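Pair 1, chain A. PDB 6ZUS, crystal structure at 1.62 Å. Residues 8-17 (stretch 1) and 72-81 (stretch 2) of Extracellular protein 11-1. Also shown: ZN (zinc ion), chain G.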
# COMPACT_ATOMS: atom_id res chain seq x y z
N ALA A 8 -10.09 7.75 -5.20
CA ALA A 8 -9.85 6.37 -4.76
C ALA A 8 -8.35 6.11 -4.97
O ALA A 8 -7.80 6.59 -5.98
CB ALA A 8 -10.70 5.40 -5.51
N VAL A 9 -7.73 5.44 -3.98
CA VAL A 9 -6.26 5.20 -3.95
C VAL A 9 -6.04 3.68 -3.87
O VAL A 9 -6.56 3.04 -2.93
CB VAL A 9 -5.55 5.95 -2.80
CG1 VAL A 9 -4.06 5.66 -2.84
CG2 VAL A 9 -5.80 7.45 -2.84
N ALA A 10 -5.34 3.12 -4.87
CA ALA A 10 -4.85 1.73 -4.92
C ALA A 10 -3.59 1.68 -4.05
O ALA A 10 -2.62 2.32 -4.41
CB ALA A 10 -4.58 1.29 -6.33
N LEU A 11 -3.63 0.95 -2.94
CA LEU A 11 -2.52 0.85 -1.93
C LEU A 11 -1.94 -0.56 -1.96
O LEU A 11 -2.71 -1.56 -2.15
CB LEU A 11 -3.07 1.15 -0.53
CG LEU A 11 -3.63 2.56 -0.33
CD1 LEU A 11 -4.54 2.59 0.87
CD2 LEU A 11 -2.52 3.57 -0.17
N LYS A 12 -0.66 -0.64 -1.71
CA LYS A 12 0.01 -1.96 -1.62
C LYS A 12 1.19 -1.88 -0.65
O LYS A 12 2.00 -0.92 -0.73
CB LYS A 12 0.41 -2.45 -3.01
CG LYS A 12 1.05 -3.82 -3.00
CD LYS A 12 1.05 -4.47 -4.33
CE LYS A 12 2.19 -4.09 -5.22
NZ LYS A 12 2.49 -5.21 -6.15
N TRP A 13 1.16 -2.81 0.28
CA TRP A 13 2.19 -3.05 1.32
C TRP A 13 3.10 -4.15 0.80
O TRP A 13 2.60 -5.21 0.35
CB TRP A 13 1.51 -3.43 2.60
CG TRP A 13 2.43 -3.63 3.74
CD1 TRP A 13 2.70 -2.73 4.74
CD2 TRP A 13 3.14 -4.84 4.07
NE1 TRP A 13 3.53 -3.30 5.65
CE2 TRP A 13 3.85 -4.58 5.27
CE3 TRP A 13 3.24 -6.11 3.49
CZ2 TRP A 13 4.64 -5.54 5.88
CZ3 TRP A 13 4.05 -7.06 4.09
CH2 TRP A 13 4.74 -6.77 5.26
N VAL A 14 4.40 -3.94 0.82
CA VAL A 14 5.36 -4.89 0.19
C VAL A 14 6.48 -5.24 1.17
O VAL A 14 7.05 -4.31 1.77
CB VAL A 14 5.92 -4.36 -1.14
CG1 VAL A 14 6.77 -5.43 -1.81
CG2 VAL A 14 4.84 -3.84 -2.10
N HIS A 15 6.78 -6.53 1.29
CA HIS A 15 8.04 -7.04 1.89
C HIS A 15 8.80 -7.80 0.79
O HIS A 15 8.31 -8.86 0.37
CB HIS A 15 7.77 -7.90 3.15
CG HIS A 15 9.06 -8.25 3.82
ND1 HIS A 15 9.20 -9.30 4.72
CD2 HIS A 15 10.28 -7.71 3.72
CE1 HIS A 15 10.43 -9.34 5.14
NE2 HIS A 15 11.12 -8.42 4.55
N GLN A 16 9.93 -7.26 0.33
CA GLN A 16 10.85 -7.91 -0.61
C GLN A 16 12.07 -8.38 0.18
O GLN A 16 12.71 -7.58 0.89
CB GLN A 16 11.27 -6.97 -1.75
CG GLN A 16 12.20 -7.63 -2.79
CD GLN A 16 12.55 -6.72 -3.94
OE1 GLN A 16 11.96 -5.62 -4.11
NE2 GLN A 16 13.56 -7.17 -4.67
N PHE A 17 12.39 -9.65 0.07
CA PHE A 17 13.56 -10.23 0.78
C PHE A 17 14.12 -11.45 0.03
O PHE A 17 13.48 -11.97 -0.89
CB PHE A 17 13.15 -10.60 2.20
CG PHE A 17 11.98 -11.55 2.29
CD1 PHE A 17 10.67 -11.10 2.20
CD2 PHE A 17 12.21 -12.92 2.47
CE1 PHE A 17 9.60 -11.99 2.27
CE2 PHE A 17 11.14 -13.80 2.57
CZ PHE A 17 9.84 -13.33 2.50
N LYS A 72 16.83 -16.90 -3.80
CA LYS A 72 15.61 -16.48 -4.52
C LYS A 72 15.17 -15.17 -3.89
O LYS A 72 15.45 -14.94 -2.66
CB LYS A 72 14.47 -17.47 -4.34
CG LYS A 72 14.63 -18.77 -5.10
CD LYS A 72 13.55 -19.75 -4.71
CE LYS A 72 13.65 -21.09 -5.40
NZ LYS A 72 12.57 -21.98 -4.91
N THR A 73 14.55 -14.33 -4.71
CA THR A 73 13.86 -13.10 -4.26
C THR A 73 12.39 -13.44 -4.05
O THR A 73 11.74 -13.94 -5.04
CB THR A 73 13.98 -11.95 -5.27
OG1 THR A 73 15.35 -11.58 -5.29
CG2 THR A 73 13.14 -10.76 -4.86
N CYS A 74 11.89 -13.10 -2.87
CA CYS A 74 10.46 -13.18 -2.51
C CYS A 74 9.90 -11.77 -2.47
O CYS A 74 10.53 -10.88 -1.87
CB CYS A 74 10.21 -13.79 -1.15
SG CYS A 74 10.94 -15.43 -1.06
N ILE A 75 8.71 -11.60 -3.04
CA ILE A 75 7.96 -10.33 -2.89
C ILE A 75 6.59 -10.70 -2.33
O ILE A 75 5.86 -11.40 -3.04
CB ILE A 75 7.90 -9.49 -4.17
CG1 ILE A 75 9.31 -9.18 -4.69
CG2 ILE A 75 7.08 -8.23 -3.92
CD1 ILE A 75 9.34 -8.66 -6.11
N CYS A 76 6.35 -10.41 -1.06
CA CYS A 76 5.09 -10.72 -0.35
C CYS A 76 4.34 -9.41 -0.20
O CYS A 76 4.94 -8.44 0.28
CB CYS A 76 5.40 -11.39 0.98
SG CYS A 76 6.32 -12.91 0.63
N SER A 77 3.11 -9.32 -0.69
CA SER A 77 2.42 -8.02 -0.75
C SER A 77 0.95 -8.23 -0.42
O SER A 77 0.43 -9.38 -0.52
CB SER A 77 2.61 -7.36 -2.07
OG SER A 77 2.03 -8.15 -3.11
N VAL A 78 0.33 -7.16 0.03
CA VAL A 78 -1.15 -7.16 0.19
C VAL A 78 -1.64 -5.80 -0.33
O VAL A 78 -0.99 -4.77 -0.04
CB VAL A 78 -1.55 -7.47 1.63
CG1 VAL A 78 -0.99 -6.50 2.66
CG2 VAL A 78 -3.05 -7.59 1.76
N GLN A 79 -2.70 -5.83 -1.14
CA GLN A 79 -3.22 -4.62 -1.80
C GLN A 79 -4.71 -4.49 -1.50
O GLN A 79 -5.41 -5.49 -1.30
CB GLN A 79 -2.89 -4.62 -3.28
CG GLN A 79 -3.57 -5.74 -4.03
CD GLN A 79 -2.90 -5.96 -5.36
OE1 GLN A 79 -1.84 -6.61 -5.45
NE2 GLN A 79 -3.53 -5.42 -6.39
N ALA A 80 -5.15 -3.25 -1.44
CA ALA A 80 -6.56 -2.87 -1.27
C ALA A 80 -6.72 -1.43 -1.76
O ALA A 80 -5.71 -0.67 -1.88
CB ALA A 80 -6.96 -3.06 0.18
N THR A 81 -7.97 -1.06 -2.02
CA THR A 81 -8.32 0.30 -2.48
C THR A 81 -8.93 1.06 -1.31
O THR A 81 -9.86 0.53 -0.66
CB THR A 81 -9.29 0.25 -3.66
OG1 THR A 81 -8.59 -0.40 -4.73
CG2 THR A 81 -9.75 1.64 -4.05
ZN ZN G . 7.71 -10.41 5.54
O HOH W 1 7.23 -9.56 7.59

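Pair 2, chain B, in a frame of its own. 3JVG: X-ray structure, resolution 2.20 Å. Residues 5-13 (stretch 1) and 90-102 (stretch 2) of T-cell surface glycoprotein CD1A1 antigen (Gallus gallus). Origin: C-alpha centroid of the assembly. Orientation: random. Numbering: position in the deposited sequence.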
# COMPACT_ATOMS: atom_id res chain seq x y z
N SER B 5 -8.59 -1.07 16.99
CA SER B 5 -7.45 -0.22 16.47
C SER B 5 -7.70 0.59 15.17
O SER B 5 -8.11 0.04 14.15
CB SER B 5 -6.15 -1.04 16.39
OG SER B 5 -5.24 -0.53 15.43
N HIS B 6 -7.39 1.89 15.23
CA HIS B 6 -7.47 2.78 14.07
C HIS B 6 -6.24 3.67 13.92
O HIS B 6 -5.55 3.98 14.88
CB HIS B 6 -8.70 3.67 14.20
CG HIS B 6 -9.98 2.90 14.18
ND1 HIS B 6 -10.60 2.47 15.33
CD2 HIS B 6 -10.72 2.43 13.14
CE1 HIS B 6 -11.67 1.77 15.00
NE2 HIS B 6 -11.78 1.75 13.69
N MET B 7 -6.01 4.11 12.70
CA MET B 7 -4.79 4.82 12.36
C MET B 7 -5.08 5.86 11.30
O MET B 7 -5.78 5.61 10.33
CB MET B 7 -3.76 3.82 11.83
CG MET B 7 -2.57 4.42 11.12
SD MET B 7 -1.28 3.18 10.73
CE MET B 7 -0.57 2.90 12.34
N LEU B 8 -4.48 7.02 11.47
CA LEU B 8 -4.54 8.08 10.51
C LEU B 8 -3.10 8.22 10.09
O LEU B 8 -2.24 8.43 11.00
CB LEU B 8 -5.01 9.39 11.17
CG LEU B 8 -5.03 10.60 10.25
CD1 LEU B 8 -5.70 10.17 9.00
CD2 LEU B 8 -5.83 11.60 10.87
N LYS B 9 -2.83 8.17 8.79
CA LYS B 9 -1.48 8.24 8.30
C LYS B 9 -1.30 9.14 7.07
O LYS B 9 -1.99 8.98 6.04
CB LYS B 9 -0.98 6.84 7.95
CG LYS B 9 0.47 6.79 7.67
CD LYS B 9 0.86 5.48 6.95
CE LYS B 9 0.91 4.28 7.82
NZ LYS B 9 0.68 3.04 6.96
N LEU B 10 -0.34 10.04 7.16
CA LEU B 10 -0.02 10.88 6.03
C LEU B 10 1.33 10.46 5.51
O LEU B 10 2.32 10.42 6.28
CB LEU B 10 0.06 12.35 6.46
CG LEU B 10 -1.21 12.95 7.09
CD1 LEU B 10 -0.92 14.40 7.54
CD2 LEU B 10 -2.43 12.91 6.09
N LEU B 11 1.38 10.22 4.21
CA LEU B 11 2.59 9.78 3.54
C LEU B 11 3.03 10.86 2.56
O LEU B 11 2.21 11.45 1.79
CB LEU B 11 2.24 8.52 2.77
CG LEU B 11 1.85 7.23 3.51
CD1 LEU B 11 1.74 6.06 2.47
CD2 LEU B 11 2.90 6.85 4.75
N HIS B 12 4.31 11.12 2.52
CA HIS B 12 4.84 12.06 1.55
C HIS B 12 6.12 11.47 0.95
O HIS B 12 6.84 10.67 1.61
CB HIS B 12 5.06 13.39 2.28
CG HIS B 12 6.28 14.17 1.86
ND1 HIS B 12 7.52 14.01 2.46
CD2 HIS B 12 6.43 15.21 0.98
CE1 HIS B 12 8.38 14.87 1.95
NE2 HIS B 12 7.75 15.60 1.04
N PHE B 13 6.38 11.77 -0.32
CA PHE B 13 7.67 11.37 -0.89
C PHE B 13 8.12 12.40 -1.86
O PHE B 13 7.29 13.14 -2.42
CB PHE B 13 7.65 10.01 -1.56
CG PHE B 13 6.56 9.82 -2.62
CD1 PHE B 13 6.83 10.02 -3.97
CD2 PHE B 13 5.29 9.36 -2.24
CE1 PHE B 13 5.88 9.82 -4.93
CE2 PHE B 13 4.29 9.15 -3.21
CZ PHE B 13 4.59 9.39 -4.55
N VAL B 90 15.90 10.21 -2.92
CA VAL B 90 14.54 10.28 -2.47
C VAL B 90 14.40 10.35 -0.95
O VAL B 90 15.09 9.62 -0.20
CB VAL B 90 13.53 9.29 -3.26
CG1 VAL B 90 14.17 8.48 -4.35
CG2 VAL B 90 12.49 8.53 -2.39
N PHE B 91 13.54 11.27 -0.53
CA PHE B 91 13.10 11.36 0.84
C PHE B 91 11.65 10.95 0.89
O PHE B 91 10.90 11.17 -0.08
CB PHE B 91 13.25 12.75 1.40
CG PHE B 91 14.60 13.05 1.91
CD1 PHE B 91 15.55 13.62 1.08
CD2 PHE B 91 14.92 12.78 3.23
CE1 PHE B 91 16.87 13.91 1.55
CE2 PHE B 91 16.20 13.08 3.77
CZ PHE B 91 17.19 13.65 2.92
N GLN B 92 11.29 10.33 2.02
CA GLN B 92 9.92 10.04 2.38
C GLN B 92 9.60 10.45 3.83
O GLN B 92 10.52 10.49 4.71
CB GLN B 92 9.62 8.55 2.13
CG GLN B 92 9.89 8.06 0.70
CD GLN B 92 10.14 6.56 0.67
OE1 GLN B 92 11.29 6.14 0.75
NE2 GLN B 92 9.06 5.75 0.68
N SER B 93 8.32 10.77 4.07
CA SER B 93 7.81 10.94 5.44
C SER B 93 6.59 10.11 5.65
O SER B 93 5.78 10.00 4.74
CB SER B 93 7.32 12.38 5.78
OG SER B 93 8.05 13.37 5.17
N SER B 94 6.41 9.65 6.89
CA SER B 94 5.21 8.93 7.33
C SER B 94 4.88 9.59 8.65
O SER B 94 5.72 9.61 9.57
CB SER B 94 5.55 7.46 7.52
OG SER B 94 4.46 6.67 7.96
N ILE B 95 3.66 10.16 8.76
CA ILE B 95 3.34 10.96 9.92
C ILE B 95 1.93 10.65 10.34
O ILE B 95 1.03 10.62 9.47
CB ILE B 95 3.39 12.49 9.59
CG1 ILE B 95 4.73 12.88 8.94
CG2 ILE B 95 3.29 13.33 10.86
CD1 ILE B 95 4.82 14.42 8.60
N GLY B 96 1.70 10.45 11.64
CA GLY B 96 0.34 10.10 12.05
C GLY B 96 0.18 9.64 13.49
O GLY B 96 1.05 9.88 14.31
N CYS B 97 -0.93 8.94 13.78
CA CYS B 97 -1.20 8.47 15.11
C CYS B 97 -2.11 7.30 15.00
O CYS B 97 -2.81 7.17 13.98
CB CYS B 97 -1.83 9.56 16.00
SG CYS B 97 -3.39 10.25 15.30
N GLU B 98 -2.12 6.47 16.04
CA GLU B 98 -2.94 5.28 16.08
C GLU B 98 -3.63 5.23 17.44
O GLU B 98 -3.03 5.59 18.43
CB GLU B 98 -2.07 4.03 15.80
CG GLU B 98 -2.75 2.69 16.07
CD GLU B 98 -1.78 1.46 16.10
OE1 GLU B 98 -2.16 0.43 16.74
OE2 GLU B 98 -0.68 1.51 15.48
N LEU B 99 -4.89 4.82 17.45
CA LEU B 99 -5.67 4.69 18.65
C LEU B 99 -5.99 3.21 18.85
O LEU B 99 -6.66 2.63 18.01
CB LEU B 99 -7.00 5.45 18.50
CG LEU B 99 -7.57 6.50 19.47
CD1 LEU B 99 -9.07 6.34 19.55
CD2 LEU B 99 -6.99 6.52 20.93
N GLN B 100 -5.51 2.60 19.92
CA GLN B 100 -6.03 1.28 20.33
C GLN B 100 -7.41 1.35 20.97
O GLN B 100 -7.87 2.45 21.31
CB GLN B 100 -5.05 0.54 21.23
CG GLN B 100 -3.96 -0.19 20.44
CD GLN B 100 -2.57 0.38 20.67
OE1 GLN B 100 -2.06 0.40 21.80
NE2 GLN B 100 -1.92 0.82 19.59
N SER B 101 -8.09 0.20 21.10
CA SER B 101 -9.39 0.15 21.83
C SER B 101 -9.17 0.50 23.30
O SER B 101 -10.03 1.15 23.91
CB SER B 101 -10.11 -1.20 21.67
OG SER B 101 -9.35 -2.30 22.16
N ASN B 102 -8.01 0.06 23.84
CA ASN B 102 -7.38 0.56 25.09
C ASN B 102 -7.75 2.03 25.35
O ASN B 102 -8.16 2.39 26.45
CB ASN B 102 -5.82 0.46 25.00
CG ASN B 102 -5.24 -0.88 25.52
OD1 ASN B 102 -4.13 -0.94 26.11
ND2 ASN B 102 -5.95 -1.96 25.28

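The sharpest difference between the two pairs lies where Phe A17 and Cys A74 of pair 1 superpose on His B12 and Ser B93 of pair 2. In pair 1 this hydrogen-bonded site is filled by an aromatic contact: Phe A17, with chi1 in p, brings its ring over its neighbour, so that Cys A74 CB lies 3.8 Å from the ring centroid of Phe A17 and only 18° off the ring normal. The same ring reaches the next cysteine on that face, with Phe A17 CE1 3.8 Å from Cys A76 SG. In pair 2 the site is polar. His B12 ND1 and Ser B93 OG are hydrogen-bonded at 2.8 Å, with the hydroxyl at the ring edge, near its plane, and either atom could be the donor. One pair thus uses a ring face, the other a ring edge.

Beneath this contrast the backbones are nearly identical. Both pairs are antiparallel two-stranded ladders, with strand directions 165° apart in pair 1 and 173° in pair 2, and 14 central residues superpose with an RMSD of 0.4 Å. Each ladder carries eight backbone hydrogen bonds in four matching reciprocal pairs. At one end, Leu A11 N donates to Ala A80 O at 2.8 Å, as His B6 N does to Leu B99 O at 3.0 Å; in the middle, His A15 N to Cys A76 O is 2.8 Å and Leu B10 N to Ile B95 O is 2.7 Å.

The most displaced matched position is Ser A77, whose CA falls 1.3 Å from that of Gly B96. Ser A77 packs its CB 4.2 Å from Val A14 CG2 and 4.0 Å from Lys A12 CG. Gly B96 has phi/psi of 170/-160°, and an ideal CB built there would lie 2.1 Å from Leu B8 O, a clash; the backbone at this point has no room for a side chain.

On the same face, Val A14 meets Ile A75 in an apolar contact, CG1 to CG2 at 3.5 Å. Their counterparts, Lys B9 and Ser B94, approach no closer than 3.9 Å, between Lys B9 CD and Ser B94 OG, and the end of the lysine leads away. Further along, Lys A12 lays its CD 3.8 Å from Gln A79 OE1, while at the matching site Met B7 CE lies 3.4 Å from Glu B98 OE2. In both cases a long side chain places aliphatic carbon beside a polar oxygen.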